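Local coordinates for probable transcriptional regulator (Rhodococcus jostii, PDB 3HIM), which probably binds DNA through an N-terminal helix-turn-helix and regulates transcription as a member of the TetR family, at the interface of chains A and B. Residues are numbered along the deposited sequence; one frame, centred on the assembly and turned at random. Chains: chain A/B, Probable transcriptional regulator.

Contact 1: the interface of chains A and B. Residues chain A 115-116, 167, 170-171, 174; chain B 116, 170-171, 174.
Helix 158-175 of the TetR-type C-terminal domain meets its two-fold mate here, flanked by helix 108-116; in this family such helices commonly build the dimer interface. A:Arg174 and B:Arg174 each hold the aspartate of their own chain, A:Asp171 and B:Asp171, side-on, through NE and NH2, one nitrogen to each carboxylate oxygen. In chain B the NE bond to B:Asp171 OD1 is nearly straight (170° at H) and lies in the guanidinium plane. With CG anti to the backbone N and chi2 extended, B:Arg174 carries CD over the centre of the A:Tyr116 ring, 3.7 Å from the centroid; a bend at chi3 (56°) turns the tip to B:Asp171. One guanidinium face receives A:Gln115 CG and A:Ile170 CG2, both toward the rim. An alanine in place of B:Arg174 would remove the CH-pi contact of CD with the A:Tyr116 ring and probably loosen B:Asp171. B:Asp171 OD2 also accepts from the hydroxyl A:Ser167 OG at 2.8 Å, which comes from above the carboxylate plane. The tyrosine rings meet edge-to-face, planes 79° apart: the CD2/CE2 edge of A:Tyr116 points at the face of the B:Tyr116 ring, with A:Tyr116 CD2 3.4 Å from B:Tyr116 CZ. Near the axis A:Asp171 OD1 and B:Asp171 OD1 stand 4.2 Å apart; a water bonded to both and to the phenol A:Tyr116 OH bridges them. Each carboxylate's arginine probably offsets the like-charge repulsion, although a raised pKa at one aspartate remains possible.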
loop_
_atom_site.group_PDB
_atom_site.type_symbol
_atom_site.label_atom_id
_atom_site.label_comp_id
_atom_site.label_asym_id
_atom_site.label_seq_id
_atom_site.Cartn_x
_atom_site.Cartn_y
_atom_site.Cartn_z
ATOM N N GLN A 115 -4.616 8.477 -0.758
ATOM C CA GLN A 115 -3.301 7.866 -0.898
ATOM C C GLN A 115 -3.161 6.917 -2.089
ATOM O O GLN A 115 -2.055 6.729 -2.585
ATOM C CB GLN A 115 -2.966 7.118 0.393
ATOM C CG GLN A 115 -1.525 7.188 0.806
ATOM C CD GLN A 115 -1.110 8.513 1.423
ATOM O OE1 GLN A 115 -1.571 8.895 2.511
ATOM N NE2 GLN A 115 -0.179 9.193 0.760
ATOM N N TYR A 116 -4.272 6.311 -2.529
ATOM C CA TYR A 116 -4.242 5.254 -3.539
ATOM C C TYR A 116 -4.600 5.706 -4.955
ATOM O O TYR A 116 -4.646 4.891 -5.885
ATOM C CB TYR A 116 -5.115 4.072 -3.104
ATOM C CG TYR A 116 -4.439 3.253 -2.024
ATOM C CD1 TYR A 116 -4.410 3.704 -0.705
ATOM C CD2 TYR A 116 -3.791 2.045 -2.326
ATOM C CE1 TYR A 116 -3.756 2.971 0.293
ATOM C CE2 TYR A 116 -3.148 1.311 -1.338
ATOM C CZ TYR A 116 -3.136 1.783 -0.033
ATOM O OH TYR A 116 -2.501 1.096 0.966
ATOM N N SER A 167 5.252 4.095 5.083
ATOM C CA SER A 167 4.581 3.167 4.206
ATOM C C SER A 167 3.763 2.135 5.004
ATOM O O SER A 167 2.637 1.777 4.619
ATOM C CB SER A 167 5.620 2.497 3.298
ATOM O OG SER A 167 5.121 1.324 2.712
ATOM N N ILE A 170 0.560 3.888 6.172
ATOM C CA ILE A 170 -0.381 4.136 5.094
ATOM C C ILE A 170 -1.078 2.821 4.758
ATOM O O ILE A 170 -2.298 2.784 4.609
ATOM C CB ILE A 170 0.312 4.731 3.859
ATOM C CG1 ILE A 170 0.664 6.199 4.133
ATOM C CG2 ILE A 170 -0.608 4.628 2.614
ATOM C CD1 ILE A 170 1.654 6.802 3.161
ATOM N N ASP A 171 -0.299 1.743 4.692
ATOM C CA ASP A 171 -0.837 0.452 4.273
ATOM C C ASP A 171 -1.887 -0.129 5.227
ATOM O O ASP A 171 -2.749 -0.918 4.816
ATOM C CB ASP A 171 0.282 -0.564 3.998
ATOM C CG ASP A 171 -0.223 -1.776 3.266
ATOM O OD1 ASP A 171 -0.807 -1.618 2.166
ATOM O OD2 ASP A 171 -0.061 -2.891 3.797
ATOM N N ARG A 174 -5.319 0.108 3.993
ATOM C CA ARG A 174 -5.718 -0.935 3.049
ATOM C C ARG A 174 -6.269 -2.176 3.773
ATOM O O ARG A 174 -7.399 -2.605 3.490
ATOM C CB ARG A 174 -4.577 -1.319 2.097
ATOM C CG ARG A 174 -4.962 -2.463 1.136
ATOM C CD ARG A 174 -3.775 -3.010 0.366
ATOM N NE ARG A 174 -2.718 -3.475 1.264
ATOM C CZ ARG A 174 -2.635 -4.706 1.768
ATOM N NH1 ARG A 174 -3.554 -5.622 1.474
ATOM N NH2 ARG A 174 -1.643 -5.022 2.586
ATOM N N TYR B 116 -6.374 -3.883 -5.636
ATOM C CA TYR B 116 -7.299 -2.818 -5.255
ATOM C C TYR B 116 -8.744 -3.127 -5.633
ATOM O O TYR B 116 -9.671 -2.508 -5.103
ATOM C CB TYR B 116 -6.879 -1.453 -5.835
ATOM C CG TYR B 116 -5.476 -0.939 -5.482
ATOM C CD1 TYR B 116 -4.666 -1.585 -4.541
ATOM C CD2 TYR B 116 -4.977 0.219 -6.085
ATOM C CE1 TYR B 116 -3.388 -1.108 -4.234
ATOM C CE2 TYR B 116 -3.707 0.713 -5.778
ATOM C CZ TYR B 116 -2.914 0.036 -4.861
ATOM O OH TYR B 116 -1.657 0.527 -4.558
ATOM N N ILE B 170 3.968 -4.954 -0.780
ATOM C CA ILE B 170 2.729 -4.591 -1.431
ATOM C C ILE B 170 2.603 -3.082 -1.634
ATOM O O ILE B 170 2.122 -2.645 -2.676
ATOM C CB ILE B 170 1.523 -5.102 -0.628
ATOM C CG1 ILE B 170 1.409 -6.627 -0.773
ATOM C CG2 ILE B 170 0.232 -4.380 -1.074
ATOM C CD1 ILE B 170 0.548 -7.298 0.319
ATOM N N ASP B 171 3.046 -2.285 -0.655
ATOM C CA ASP B 171 2.898 -0.836 -0.773
ATOM C C ASP B 171 3.863 -0.221 -1.788
ATOM O O ASP B 171 3.595 0.831 -2.341
ATOM C CB ASP B 171 3.023 -0.137 0.576
ATOM C CG ASP B 171 2.520 1.298 0.531
ATOM O OD1 ASP B 171 1.298 1.529 0.318
ATOM O OD2 ASP B 171 3.352 2.204 0.713
ATOM N N ARG B 174 2.267 0.794 -4.874
ATOM C CA ARG B 174 1.553 2.067 -4.826
ATOM C C ARG B 174 2.467 3.235 -5.153
ATOM O O ARG B 174 2.149 4.009 -6.038
ATOM C CB ARG B 174 0.913 2.294 -3.447
ATOM C CG ARG B 174 0.039 3.570 -3.345
ATOM C CD ARG B 174 -0.472 3.803 -1.900
ATOM N NE ARG B 174 0.660 3.868 -0.971
ATOM C CZ ARG B 174 1.448 4.923 -0.816
ATOM N NH1 ARG B 174 1.216 6.056 -1.489
ATOM N NH2 ARG B 174 2.468 4.857 0.022
HETATM O O HOH W 1 -0.625 -0.353 0.027
#

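Contact 2: the interface of chains A and B. Residues chain A 118-119; chain B 108, 112, 173-176.
A:Arg119, on the 3-10 helix 118-120, reaches across the subunit boundary to the C-terminal end of helix 158-175 in chain B, and with 93 Å² hidden it dominates this patch. Its CG lies anti to the carbonyl carbon (chi1 -71°) and the chain runs extended from CG to NE, which carries the guanidinium to the helix end. There A:Arg119 NH1 donates to the backbone carbonyl B:Arg174 O at 2.8 Å. The donor lies in the carbonyl plane, but the bond is bent (136° at H) and the oxygen is tilted out of the guanidinium plane. A:Arg119 NH2 bonds weakly to the same oxygen. B:Phe176 O lies at the guanidinium edge, yet the N-H points away from it: no hydrogen bond forms, and any contribution is probably electrostatic. B:Arg112, with 33 Å² hidden, comes tip to tip and lays its guanidinium on one face of A:Arg119: the planes differ by 14° and the CZ atoms of A:Arg119 and B:Arg112 are 3.6 Å apart. A bend at chi3 turns the B:Arg112 tip, whose NE donates to B:Ser173 O at 2.9 Å, in the carbonyl plane. That bond probably helps hold the B:Arg112 guanidinium in place against A:Arg119. The carbonyls and the negative end of the helix dipole probably ease the repulsion between the stacked cations. The site thus joins a 3-10 helix of one subunit to a helix C-terminus of the other, likely helping to hold the dimer together.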
loop_
_atom_site.group_PDB
_atom_site.type_symbol
_atom_site.label_atom_id
_atom_site.label_comp_id
_atom_site.label_asym_id
_atom_site.label_seq_id
_atom_site.Cartn_x
_atom_site.Cartn_y
_atom_site.Cartn_z
ATOM N N LEU A 118 -3.161 8.855 -6.165
ATOM C CA LEU A 118 -2.296 10.007 -6.434
ATOM C C LEU A 118 -1.965 10.180 -7.921
ATOM O O LEU A 118 -1.715 11.298 -8.376
ATOM C CB LEU A 118 -1.003 9.947 -5.615
ATOM C CG LEU A 118 -1.118 10.097 -4.087
ATOM C CD1 LEU A 118 0.136 9.521 -3.408
ATOM C CD2 LEU A 118 -1.371 11.549 -3.671
ATOM N N ARG A 119 -1.969 9.078 -8.667
ATOM C CA ARG A 119 -1.707 9.137 -10.097
ATOM C C ARG A 119 -2.868 9.788 -10.863
ATOM O O ARG A 119 -2.734 10.080 -12.045
ATOM C CB ARG A 119 -1.408 7.746 -10.666
ATOM C CG ARG A 119 -0.065 7.171 -10.248
ATOM C CD ARG A 119 0.092 5.747 -10.768
ATOM N NE ARG A 119 1.397 5.170 -10.423
ATOM C CZ ARG A 119 1.651 4.504 -9.301
ATOM N NH1 ARG A 119 0.686 4.326 -8.401
ATOM N NH2 ARG A 119 2.873 4.021 -9.075
ATOM N N ARG B 108 4.117 -3.547 -10.707
ATOM C CA ARG B 108 3.248 -2.664 -9.920
ATOM C C ARG B 108 1.854 -2.434 -10.526
ATOM O O ARG B 108 0.860 -2.352 -9.782
ATOM C CB ARG B 108 3.941 -1.311 -9.605
ATOM C CG ARG B 108 4.406 -0.506 -10.828
ATOM C CD ARG B 108 5.388 0.632 -10.456
ATOM N NE ARG B 108 5.802 1.410 -11.622
ATOM C CZ ARG B 108 6.854 1.119 -12.387
ATOM N NH1 ARG B 108 7.633 0.068 -12.113
ATOM N NH2 ARG B 108 7.131 1.884 -13.424
ATOM N N ARG B 112 -1.373 -3.476 -8.625
ATOM C CA ARG B 112 -2.452 -2.575 -8.240
ATOM C C ARG B 112 -3.846 -3.095 -8.628
ATOM O O ARG B 112 -4.767 -3.082 -7.811
ATOM C CB ARG B 112 -2.203 -1.179 -8.809
ATOM C CG ARG B 112 -1.167 -0.409 -8.001
ATOM C CD ARG B 112 -0.948 1.003 -8.508
ATOM N NE ARG B 112 0.279 1.089 -9.302
ATOM C CZ ARG B 112 0.317 1.447 -10.577
ATOM N NH1 ARG B 112 -0.811 1.775 -11.201
ATOM N NH2 ARG B 112 1.479 1.494 -11.229
ATOM N N SER B 173 4.108 -1.192 -4.643
ATOM C CA SER B 173 3.365 -1.116 -5.909
ATOM C C SER B 173 2.548 0.174 -6.018
ATOM O O SER B 173 2.192 0.594 -7.115
ATOM C CB SER B 173 2.478 -2.347 -6.130
ATOM O OG SER B 173 3.275 -3.511 -6.246
ATOM N N ARG B 174 2.267 0.794 -4.874
ATOM C CA ARG B 174 1.553 2.067 -4.826
ATOM C C ARG B 174 2.467 3.235 -5.153
ATOM O O ARG B 174 2.149 4.009 -6.038
ATOM C CB ARG B 174 0.913 2.294 -3.447
ATOM C CG ARG B 174 0.039 3.570 -3.345
ATOM C CD ARG B 174 -0.472 3.803 -1.900
ATOM N NE ARG B 174 0.660 3.868 -0.971
ATOM C CZ ARG B 174 1.448 4.923 -0.816
ATOM N NH1 ARG B 174 1.216 6.056 -1.489
ATOM N NH2 ARG B 174 2.468 4.857 0.022
ATOM N N TRP B 175 3.599 3.358 -4.452
ATOM C CA TRP B 175 4.405 4.599 -4.523
ATOM C C TRP B 175 5.541 4.566 -5.524
ATOM O O TRP B 175 6.066 5.612 -5.888
ATOM C CB TRP B 175 4.962 5.020 -3.145
ATOM C CG TRP B 175 5.897 4.002 -2.508
ATOM C CD1 TRP B 175 5.571 3.070 -1.547
ATOM C CD2 TRP B 175 7.294 3.820 -2.774
ATOM N NE1 TRP B 175 6.674 2.310 -1.218
ATOM C CE2 TRP B 175 7.747 2.755 -1.943
ATOM C CE3 TRP B 175 8.208 4.442 -3.630
ATOM C CZ2 TRP B 175 9.070 2.309 -1.950
ATOM C CZ3 TRP B 175 9.528 3.985 -3.645
ATOM C CH2 TRP B 175 9.947 2.935 -2.801
ATOM N N PHE B 176 5.948 3.375 -5.943
ATOM C CA PHE B 176 7.132 3.255 -6.787
ATOM C C PHE B 176 6.789 3.605 -8.243
ATOM O O PHE B 176 5.695 3.317 -8.696
ATOM C CB PHE B 176 7.680 1.839 -6.669
ATOM C CG PHE B 176 8.932 1.588 -7.452
ATOM C CD1 PHE B 176 8.864 1.191 -8.785
ATOM C CD2 PHE B 176 10.173 1.717 -6.846
ATOM C CE1 PHE B 176 10.014 0.949 -9.520
ATOM C CE2 PHE B 176 11.348 1.476 -7.577
ATOM C CZ PHE B 176 11.265 1.091 -8.908
#

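Contact 1 and contact 2 lie side by side, the centres of their C-alpha atoms about 8 Å apart, and B:Arg174 belongs to both. Its side chain works in contact 1 and its backbone carbonyl in contact 2, so a shift of helix 158-175 in chain B would be expected to disturb both. Helix 108-116 of chain B also enters both patches, through B:Tyr116 and B:Arg112. Contact 2 has a twin with the chains exchanged, whereas contact 1 lies at the two-fold axis, where A:Tyr116 and B:Tyr116 depart from symmetry. Together they may help set the spacing of the DNA-binding domains in a dimeric regulator.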